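Cfl (Pectobacterium brasiliense, PDB 7A9J) probably joins carboxylic acids such as coronafacic acid to amines as amides, by way of an acyl-adenylate, as a member of the ATP-dependent AMP-binding enzyme family. Local coordinates at residues A[47-61]-A[83-95]. The protein carries 1 engineered substitution. Sequence-based numbering, arbitrary orientation. Where two conformers were deposited one is given.
Sequences NISFYNLLLLIQRIA and FELIATYYACLKI
Phe83, in the first turn of helix 83-95, lays its ring against strand 47-49, which leads into helix 50-61. CG2 of Ile48 sits over one ring face, 4.0 Å from the ring centroid and 23° off the normal, a CH-pi contact displaced toward the CD2 rim. The backbone of Asn47 borders the far end of the ring, its N in the ring plane. One turn on, Ala87 is a knob in the hole formed by Leu53, Leu56, Ile57 and Ile60. Its CB meets Leu56 CD2 at 3.7 Å and Ile60 CD1 at 3.5 Å, the latter tighter than usual for two carbons. Thr88 turns its hydroxyl back to its own helix, donating to Glu84 O at 2.7 Å from the face of that carbonyl opposite Thr88 N. Next comes Tyr90, whose CB is touched by CD1 of Ile57 at 3.4 Å. With CG1 beside its backbone N (chi1 -75°), Ile57 sends this longer branch toward Tyr90 and keeps CG2 against the Ala91 backbone; its side chain fills the hole among Ala87, Tyr90, Ala91 and Lys94. Small Ala91 receives Ile60 CG2 on its CB at 3.6 Å, and the two helices, crossing at -58°, approach to 8.3 Å between axes. Lys94 runs its aliphatic chain past Ala61 CB, which also meets Ile95 CG2 at 3.7 Å. The Lys94 ammonium hydrogen-bonds Tyr171 and shares a water with Gln58 NE2. Trp163 and Ile166 of helix 163-166 also pack against Ile60, whereas helix 240-251 meets Ile86, Tyr89 and Leu93. No direct hydrogen bond crosses between the segments, so apolar shape-matching around Ala61, Ala87 and Ala91 joins these helices within the AMP-binding region, and one water links the polar ends of Lys94 and Gln58.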
loop_
_atom_site.group_PDB
_atom_site.type_symbol
_atom_site.label_atom_id
_atom_site.label_comp_id
_atom_site.label_asym_id
_atom_site.label_seq_id
_atom_site.Cartn_x
_atom_site.Cartn_y
_atom_site.Cartn_z
ATOM N N ASN A 47 8.478 -2.221 23.847
ATOM C CA ASN A 47 7.116 -2.670 23.702
ATOM C C ASN A 47 6.220 -1.828 24.595
ATOM O O ASN A 47 6.666 -1.197 25.575
ATOM C CB ASN A 47 6.983 -4.141 24.048
ATOM C CG ASN A 47 7.208 -4.385 25.544
ATOM O OD1 ASN A 47 6.255 -4.391 26.319
ATOM N ND2 ASN A 47 8.467 -4.497 25.952
ATOM N N ILE A 48 4.944 -1.876 24.281
ATOM C CA ILE A 48 3.965 -1.159 25.081
ATOM C C ILE A 48 2.695 -1.994 25.122
ATOM O O ILE A 48 2.255 -2.524 24.094
ATOM C CB ILE A 48 3.740 0.268 24.532
ATOM C CG1 ILE A 48 2.866 1.108 25.499
ATOM C CG2 ILE A 48 3.145 0.263 23.070
ATOM C CD1 ILE A 48 2.850 2.552 25.155
ATOM N N SER A 49 2.117 -2.141 26.321
ATOM C CA SER A 49 0.864 -2.868 26.434
ATOM C C SER A 49 -0.304 -2.049 25.908
ATOM O O SER A 49 -0.245 -0.820 25.807
ATOM C CB SER A 49 0.592 -3.241 27.918
ATOM O OG SER A 49 0.403 -2.039 28.682
ATOM N N PHE A 50 -1.427 -2.735 25.693
ATOM C CA PHE A 50 -2.659 -2.003 25.350
ATOM C C PHE A 50 -3.006 -0.938 26.405
ATOM O O PHE A 50 -3.327 0.220 26.066
ATOM C CB PHE A 50 -3.824 -2.980 25.208
ATOM C CG PHE A 50 -3.917 -3.615 23.845
ATOM C CD1 PHE A 50 -4.568 -2.924 22.828
ATOM C CD2 PHE A 50 -3.362 -4.879 23.571
ATOM C CE1 PHE A 50 -4.693 -3.458 21.500
ATOM C CE2 PHE A 50 -3.483 -5.418 22.225
ATOM C CZ PHE A 50 -4.155 -4.708 21.246
ATOM N N TYR A 51 -2.919 -1.312 27.679
ATOM C CA TYR A 51 -3.307 -0.375 28.731
ATOM C C TYR A 51 -2.388 0.823 28.712
ATOM O O TYR A 51 -2.852 1.969 28.744
ATOM C CB TYR A 51 -3.296 -1.045 30.095
ATOM C CG TYR A 51 -3.810 -0.130 31.200
ATOM C CD1 TYR A 51 -5.179 0.021 31.411
ATOM C CD2 TYR A 51 -2.960 0.627 31.934
ATOM C CE1 TYR A 51 -5.664 0.829 32.407
ATOM C CE2 TYR A 51 -3.449 1.427 32.995
ATOM C CZ TYR A 51 -4.791 1.556 33.163
ATOM O OH TYR A 51 -5.283 2.399 34.159
ATOM N N ASN A 52 -1.076 0.580 28.643
ATOM C CA ASN A 52 -0.146 1.729 28.652
ATOM C C ASN A 52 -0.232 2.582 27.389
ATOM O O ASN A 52 0.043 3.798 27.443
ATOM C CB ASN A 52 1.264 1.231 28.935
ATOM C CG ASN A 52 1.444 0.871 30.484
ATOM O OD1 ASN A 52 0.883 1.579 31.370
ATOM N ND2 ASN A 52 2.144 -0.228 30.817
ATOM N N LEU A 53 -0.548 1.975 26.230
ATOM C CA LEU A 53 -0.792 2.774 25.049
ATOM C C LEU A 53 -2.027 3.647 25.230
ATOM O O LEU A 53 -1.992 4.828 24.879
ATOM C CB LEU A 53 -0.908 1.861 23.810
ATOM C CG LEU A 53 -1.302 2.510 22.507
ATOM C CD1 LEU A 53 -0.293 3.590 22.192
ATOM C CD2 LEU A 53 -1.314 1.399 21.379
ATOM N N LEU A 54 -3.113 3.111 25.807
ATOM C CA LEU A 54 -4.257 3.959 26.141
ATOM C C LEU A 54 -3.862 5.102 27.081
ATOM O O LEU A 54 -4.300 6.244 26.896
ATOM C CB LEU A 54 -5.402 3.124 26.737
ATOM C CG LEU A 54 -6.621 3.894 27.266
ATOM C CD1 LEU A 54 -7.368 4.627 26.092
ATOM C CD2 LEU A 54 -7.553 2.962 28.001
ATOM N N LEU A 55 -3.045 4.830 28.097
ATOM C CA LEU A 55 -2.641 5.910 28.996
ATOM C C LEU A 55 -1.880 6.988 28.244
ATOM O O LEU A 55 -2.144 8.173 28.455
ATOM C CB LEU A 55 -1.789 5.392 30.148
ATOM C CG LEU A 55 -2.552 4.476 31.103
ATOM C CD1 LEU A 55 -1.651 4.283 32.287
ATOM C CD2 LEU A 55 -3.848 5.109 31.556
ATOM N N LEU A 56 -0.975 6.591 27.334
ATOM C CA LEU A 56 -0.221 7.564 26.525
ATOM C C LEU A 56 -1.153 8.389 25.623
ATOM O O LEU A 56 -1.039 9.626 25.540
ATOM C CB LEU A 56 0.814 6.829 25.657
ATOM C CG LEU A 56 1.616 7.645 24.633
ATOM C CD1 LEU A 56 2.359 8.744 25.424
ATOM C CD2 LEU A 56 2.606 6.723 23.944
ATOM N N ILE A 57 -2.116 7.714 24.990
ATOM C CA ILE A 57 -3.103 8.393 24.151
ATOM C C ILE A 57 -3.852 9.432 24.957
ATOM O O ILE A 57 -4.086 10.567 24.496
ATOM C CB ILE A 57 -4.092 7.368 23.566
ATOM C CG1 ILE A 57 -3.400 6.601 22.465
ATOM C CG2 ILE A 57 -5.300 8.111 22.954
ATOM C CD1 ILE A 57 -4.065 5.235 22.193
ATOM N N GLN A 58 -4.256 9.056 26.170
ATOM C CA GLN A 58 -4.977 9.991 27.026
ATOM C C GLN A 58 -4.128 11.201 27.381
ATOM O O GLN A 58 -4.650 12.328 27.365
ATOM C CB GLN A 58 -5.496 9.294 28.300
ATOM C CG GLN A 58 -6.597 8.277 27.918
ATOM C CD GLN A 58 -7.060 7.466 29.148
ATOM O OE1 GLN A 58 -6.412 7.450 30.192
ATOM N NE2 GLN A 58 -8.172 6.789 28.998
ATOM N N ARG A 59 -2.829 10.994 27.734
ATOM C CA ARG A 59 -1.958 12.125 28.061
ATOM C C ARG A 59 -1.787 13.061 26.848
ATOM O O ARG A 59 -1.831 14.308 27.009
ATOM C CB ARG A 59 -0.595 11.641 28.560
ATOM C CG ARG A 59 -0.610 11.090 29.991
ATOM C CD ARG A 59 0.807 10.975 30.547
ATOM N NE ARG A 59 0.715 10.768 31.997
ATOM C CZ ARG A 59 1.288 11.507 32.931
ATOM N NH1 ARG A 59 1.103 11.175 34.202
ATOM N NH2 ARG A 59 2.058 12.547 32.621
ATOM N N ILE A 60 -1.642 12.481 25.652
ATOM C CA ILE A 60 -1.481 13.313 24.458
ATOM C C ILE A 60 -2.747 14.130 24.235
ATOM O O ILE A 60 -2.691 15.353 24.045
ATOM C CB ILE A 60 -1.127 12.481 23.209
ATOM C CG1 ILE A 60 0.228 11.760 23.347
ATOM C CG2 ILE A 60 -1.072 13.435 21.977
ATOM C CD1 ILE A 60 0.339 10.502 22.378
ATOM N N ALA A 61 -3.910 13.482 24.342
ATOM C CA ALA A 61 -5.177 14.205 24.237
ATOM C C ALA A 61 -5.258 15.363 25.220
ATOM O O ALA A 61 -5.708 16.464 24.859
ATOM C CB ALA A 61 -6.359 13.264 24.448
ATOM N N PHE A 83 6.056 4.436 18.549
ATOM C CA PHE A 83 4.809 4.249 19.286
ATOM C C PHE A 83 4.057 5.587 19.395
ATOM O O PHE A 83 2.821 5.629 19.438
ATOM C CB PHE A 83 5.096 3.756 20.729
ATOM C CG PHE A 83 5.783 2.412 20.830
ATOM C CD1 PHE A 83 5.918 1.569 19.692
ATOM C CD2 PHE A 83 6.246 1.970 22.078
ATOM C CE1 PHE A 83 6.541 0.318 19.838
ATOM C CE2 PHE A 83 6.877 0.753 22.249
ATOM C CZ PHE A 83 7.031 -0.105 21.122
ATOM N N GLU A 84 4.809 6.692 19.415
ATOM C CA GLU A 84 4.175 7.999 19.504
ATOM C C GLU A 84 3.300 8.288 18.303
ATOM O O GLU A 84 2.288 9.005 18.461
ATOM C CB GLU A 84 5.223 9.125 19.643
ATOM C CG GLU A 84 5.878 9.101 21.031
ATOM C CD GLU A 84 6.968 8.025 21.167
ATOM O OE1 GLU A 84 7.360 7.359 20.186
ATOM O OE2 GLU A 84 7.473 7.882 22.295
ATOM N N LEU A 85 3.637 7.718 17.118
ATOM C CA LEU A 85 2.839 8.000 15.926
ATOM C C LEU A 85 1.450 7.393 16.080
ATOM O O LEU A 85 0.436 8.082 15.880
ATOM C CB LEU A 85 3.560 7.455 14.665
ATOM C CG LEU A 85 2.793 7.647 13.341
ATOM C CD1 LEU A 85 2.253 9.102 13.225
ATOM C CD2 LEU A 85 3.750 7.327 12.182
ATOM N N ILE A 86 1.373 6.116 16.470
ATOM C CA ILE A 86 0.044 5.514 16.581
ATOM C C ILE A 86 -0.708 6.106 17.777
ATOM O O ILE A 86 -1.929 6.325 17.705
ATOM C CB ILE A 86 0.155 3.975 16.630
ATOM C CG1 ILE A 86 -1.262 3.330 16.701
ATOM C CG2 ILE A 86 1.079 3.548 17.794
ATOM C CD1 ILE A 86 -2.244 3.711 15.506
ATOM N N ALA A 87 -0.000 6.460 18.857
ATOM C CA ALA A 87 -0.684 7.114 19.955
ATOM C C ALA A 87 -1.273 8.454 19.525
ATOM O O ALA A 87 -2.380 8.830 19.963
ATOM C CB ALA A 87 0.294 7.268 21.119
ATOM N N THR A 88 -0.530 9.198 18.685
ATOM C CA THR A 88 -0.993 10.514 18.255
ATOM C C THR A 88 -2.202 10.388 17.353
ATOM O O THR A 88 -3.141 11.169 17.479
ATOM C CB THR A 88 0.141 11.238 17.511
ATOM O OG1 THR A 88 1.190 11.519 18.464
ATOM C CG2 THR A 88 -0.350 12.554 16.901
ATOM N N TYR A 89 -2.202 9.401 16.423
ATOM C CA TYR A 89 -3.424 9.181 15.643
ATOM C C TYR A 89 -4.626 8.979 16.565
ATOM O O TYR A 89 -5.677 9.591 16.370
ATOM C CB TYR A 89 -3.305 7.938 14.743
ATOM C CG TYR A 89 -2.337 8.000 13.642
ATOM C CD1 TYR A 89 -2.040 9.207 12.987
ATOM C CD2 TYR A 89 -1.733 6.833 13.203
ATOM C CE1 TYR A 89 -1.169 9.224 11.875
ATOM C CE2 TYR A 89 -0.836 6.841 12.126
ATOM C CZ TYR A 89 -0.569 8.032 11.461
ATOM O OH TYR A 89 0.288 8.068 10.380
ATOM N N TYR A 90 -4.492 8.111 17.574
ATOM C CA TYR A 90 -5.636 7.858 18.428
ATOM C C TYR A 90 -6.003 9.069 19.286
ATOM O O TYR A 90 -7.196 9.291 19.590
ATOM C CB TYR A 90 -5.324 6.702 19.350
ATOM C CG TYR A 90 -5.581 5.371 18.671
ATOM C CD1 TYR A 90 -6.888 5.025 18.267
ATOM C CD2 TYR A 90 -4.565 4.436 18.535
ATOM C CE1 TYR A 90 -7.154 3.747 17.707
ATOM C CE2 TYR A 90 -4.823 3.173 17.984
ATOM C CZ TYR A 90 -6.127 2.852 17.592
ATOM O OH TYR A 90 -6.387 1.613 17.065
ATOM N N ALA A 91 -5.006 9.842 19.718
ATOM C CA ALA A 91 -5.334 11.051 20.477
ATOM C C ALA A 91 -6.125 12.058 19.634
ATOM O O ALA A 91 -7.051 12.713 20.165
ATOM C CB ALA A 91 -4.071 11.696 21.076
ATOM N N CYS A 92 -5.753 12.217 18.338
ATOM C CA CYS A 92 -6.487 13.097 17.444
ATOM C C CYS A 92 -7.917 12.618 17.293
ATOM O O CYS A 92 -8.874 13.398 17.409
ATOM C CB CYS A 92 -5.798 13.109 16.074
ATOM S SG CYS A 92 -4.244 14.013 16.145
ATOM N N LEU A 93 -8.064 11.306 17.094
ATOM C CA LEU A 93 -9.395 10.707 16.982
ATOM C C LEU A 93 -10.217 10.916 18.243
ATOM O O LEU A 93 -11.421 11.205 18.166
ATOM C CB LEU A 93 -9.251 9.205 16.704
ATOM C CG LEU A 93 -8.815 8.915 15.237
ATOM C CD1 LEU A 93 -8.373 7.446 15.119
ATOM C CD2 LEU A 93 -9.893 9.220 14.231
ATOM N N LYS A 94 -9.592 10.721 19.417
ATOM C CA LYS A 94 -10.287 10.864 20.679
ATOM C C LYS A 94 -10.905 12.249 20.815
ATOM O O LYS A 94 -12.037 12.389 21.290
ATOM C CB LYS A 94 -9.287 10.614 21.830
ATOM C CG LYS A 94 -9.852 10.795 23.226
ATOM C CD LYS A 94 -8.799 10.367 24.294
ATOM C CE LYS A 94 -9.135 10.916 25.727
ATOM N NZ LYS A 94 -10.481 10.493 26.222
ATOM N N ILE A 95 -10.169 13.293 20.418
ATOM C CA ILE A 95 -10.652 14.634 20.627
ATOM C C ILE A 95 -11.265 15.236 19.395
ATOM O O ILE A 95 -11.801 16.372 19.490
ATOM C CB ILE A 95 -9.554 15.570 21.173
ATOM C CG1 ILE A 95 -8.466 15.852 20.125
ATOM C CG2 ILE A 95 -9.029 14.999 22.472
ATOM C CD1 ILE A 95 -7.538 16.963 20.645
HETATM O O HOH W 1 -10.190 7.529 27.125
#